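Local coordinates for hypothetical protein PH0823 (Pyrococcus horikoshii, PDB 2DUM), which is of unknown function but belongs to the universal stress protein A family, with an alpha/beta fold and two chains in the assembly, at residues V110-A113 against E114-V118. Residues are numbered along the deposited sequence; the frame is centred on the assembly and turned at random.
Sequences VKVA and EEENV
Ala113 and Val118 meet on the buried side of the last turn of helix 105-115: Ala113 CB lies 4.3 Å from Val118 CG2, and Val118 CG1 approaches Ala113 O at 3.6 Å. The chain reverses through Asn117, whose positive phi (30°) turns Val118 back toward the helix end. Regular i to i+4 bonds run as far as Glu116 N: Glu114 N to Val110 O (3.2 Å, N-H...O 167°), Glu115 N to Lys111 O, and Glu116 N to Val112 O; Glu116 N also reaches Ala113 O weakly, as the helix gives out. The turn links this helix to strand 120-124 of the parallel sheet, an alpha-to-beta connection of the universal stress protein fold, with Val112 packed on Leu9, Leu39 and Ile99 of neighbouring strands. The outer side is looser and polar. Water 1 donates to Val110 O (2.7 Å) and Glu114 OE1 (2.9 Å), bridging backbone to carboxylate; the bend at chi2 (80°) folds Glu114 back toward it. Glu115, extended beyond CG, runs alongside Lys111 O, yet Lys111 NZ stays 6.6 Å from Glu115 OE1: Lys111 pairs with Asp107 and Glu108, Glu115 with Arg101, while Asn117 ND2 bonds Asp158 of the second subunit.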
ATOM      1  N   VAL A 110      -3.866  -7.872 -11.916  1.00 45.81           N
ATOM      2  CA  VAL A 110      -3.842  -6.562 -12.490  1.00 46.43           C
ATOM      3  C   VAL A 110      -4.972  -6.399 -13.530  1.00 47.73           C
ATOM      4  O   VAL A 110      -5.584  -5.334 -13.738  1.00 45.90           O
ATOM      5  CB  VAL A 110      -2.520  -6.370 -13.162  1.00 46.40           C
ATOM      6  CG1 VAL A 110      -2.536  -5.059 -13.936  1.00 47.31           C
ATOM      7  CG2 VAL A 110      -1.437  -6.381 -12.135  1.00 43.70           C
ATOM      8  N   LYS A 111      -5.228  -7.505 -14.200  1.00 50.42           N
ATOM      9  CA  LYS A 111      -6.269  -7.536 -15.220  1.00 52.36           C
ATOM     10  C   LYS A 111      -7.577  -7.257 -14.543  1.00 52.10           C
ATOM     11  O   LYS A 111      -8.261  -6.324 -14.912  1.00 53.82           O
ATOM     12  CB  LYS A 111      -6.259  -8.843 -16.067  1.00 52.96           C
ATOM     13  CG  LYS A 111      -5.711  -8.617 -17.506  1.00 56.79           C
ATOM     14  CD  LYS A 111      -4.785  -9.688 -18.046  1.00 60.06           C
ATOM     15  CE  LYS A 111      -5.589 -10.920 -18.376  1.00 64.03           C
ATOM     16  NZ  LYS A 111      -4.680 -12.094 -18.650  1.00 69.05           N
ATOM     17  N   VAL A 112      -7.883  -8.016 -13.513  1.00 52.13           N
ATOM     18  CA  VAL A 112      -9.135  -7.870 -12.793  1.00 52.52           C
ATOM     19  C   VAL A 112      -9.209  -6.551 -12.018  1.00 51.83           C
ATOM     20  O   VAL A 112     -10.269  -5.976 -11.908  1.00 52.04           O
ATOM     21  CB  VAL A 112      -9.303  -9.001 -11.767  1.00 53.65           C
ATOM     22  CG1 VAL A 112     -10.355  -8.646 -10.717  1.00 54.77           C
ATOM     23  CG2 VAL A 112      -9.619 -10.377 -12.444  1.00 55.37           C
ATOM     24  N   ALA A 113      -8.107  -6.064 -11.460  1.00 50.83           N
ATOM     25  CA  ALA A 113      -8.181  -4.786 -10.813  1.00 48.79           C
ATOM     26  C   ALA A 113      -8.815  -3.871 -11.801  1.00 48.08           C
ATOM     27  O   ALA A 113      -9.902  -3.366 -11.545  1.00 47.20           O
ATOM     28  CB  ALA A 113      -6.841  -4.308 -10.458  1.00 48.88           C
ATOM     29  N   GLU A 114      -8.174  -3.721 -12.953  1.00 48.33           N
ATOM     30  CA  GLU A 114      -8.527  -2.622 -13.853  1.00 50.13           C
ATOM     31  C   GLU A 114      -9.925  -2.689 -14.391  1.00 49.82           C
ATOM     32  O   GLU A 114     -10.557  -1.643 -14.634  1.00 48.83           O
ATOM     33  CB  GLU A 114      -7.548  -2.454 -15.022  1.00 50.50           C
ATOM     34  CG  GLU A 114      -7.542  -1.004 -15.549  1.00 53.46           C
ATOM     35  CD  GLU A 114      -6.666  -0.068 -14.662  1.00 61.88           C
ATOM     36  OE1 GLU A 114      -5.581  -0.530 -14.147  1.00 62.67           O
ATOM     37  OE2 GLU A 114      -7.053   1.139 -14.468  1.00 64.69           O
ATOM     38  N   GLU A 115     -10.357  -3.925 -14.585  1.00 49.84           N
ATOM     39  CA  GLU A 115     -11.634  -4.231 -15.181  1.00 52.68           C
ATOM     40  C   GLU A 115     -12.849  -4.054 -14.272  1.00 52.28           C
ATOM     41  O   GLU A 115     -13.954  -3.893 -14.793  1.00 54.25           O
ATOM     42  CB  GLU A 115     -11.714  -5.701 -15.610  1.00 52.57           C
ATOM     43  CG  GLU A 115     -10.784  -6.258 -16.657  1.00 55.71           C
ATOM     44  CD  GLU A 115     -10.824  -7.791 -16.620  1.00 57.52           C
ATOM     45  OE1 GLU A 115     -10.069  -8.437 -17.381  1.00 65.70           O
ATOM     46  OE2 GLU A 115     -11.604  -8.379 -15.809  1.00 66.48           O
ATOM     47  N   GLU A 116     -12.725  -4.214 -12.954  1.00 51.05           N
ATOM     48  CA  GLU A 116     -13.836  -3.874 -12.113  1.00 50.15           C
ATOM     49  C   GLU A 116     -13.775  -2.510 -11.511  1.00 48.78           C
ATOM     50  O   GLU A 116     -14.466  -2.261 -10.504  1.00 48.70           O
ATOM     51  CB  GLU A 116     -13.977  -4.826 -10.972  1.00 51.27           C
ATOM     52  CG  GLU A 116     -15.166  -5.659 -11.176  1.00 55.84           C
ATOM     53  CD  GLU A 116     -14.831  -6.559 -12.257  1.00 58.57           C
ATOM     54  OE1 GLU A 116     -13.580  -6.686 -12.397  1.00 56.04           O
ATOM     55  OE2 GLU A 116     -15.768  -7.060 -12.948  1.00 59.80           O
ATOM     56  N   ASN A 117     -12.972  -1.647 -12.121  1.00 46.39           N
ATOM     57  CA  ASN A 117     -12.722  -0.359 -11.612  1.00 44.83           C
ATOM     58  C   ASN A 117     -12.820  -0.357 -10.078  1.00 43.20           C
ATOM     59  O   ASN A 117     -13.787   0.144  -9.467  1.00 43.61           O
ATOM     60  CB  ASN A 117     -13.621   0.647 -12.261  1.00 44.91           C
ATOM     61  CG  ASN A 117     -13.126   2.036 -12.011  1.00 51.71           C
ATOM     62  OD1 ASN A 117     -13.907   2.984 -11.868  1.00 59.13           O
ATOM     63  ND2 ASN A 117     -11.799   2.169 -11.862  1.00 56.16           N
ATOM     64  N   VAL A 118     -11.824  -0.994  -9.457  1.00 41.48           N
ATOM     65  CA  VAL A 118     -11.739  -1.132  -8.003  1.00 37.55           C
ATOM     66  C   VAL A 118     -11.038   0.089  -7.421  1.00 37.40           C
ATOM     67  O   VAL A 118     -10.269   0.737  -8.126  1.00 36.59           O
ATOM     68  CB  VAL A 118     -10.984  -2.418  -7.577  1.00 37.17           C
ATOM     69  CG1 VAL A 118     -11.424  -3.533  -8.333  1.00 35.45           C
ATOM     70  CG2 VAL A 118      -9.452  -2.284  -7.667  1.00 34.02           C
TER
HETATM   71  O   HOH W   1      -4.865  -2.907 -12.668  1.00 46.84           O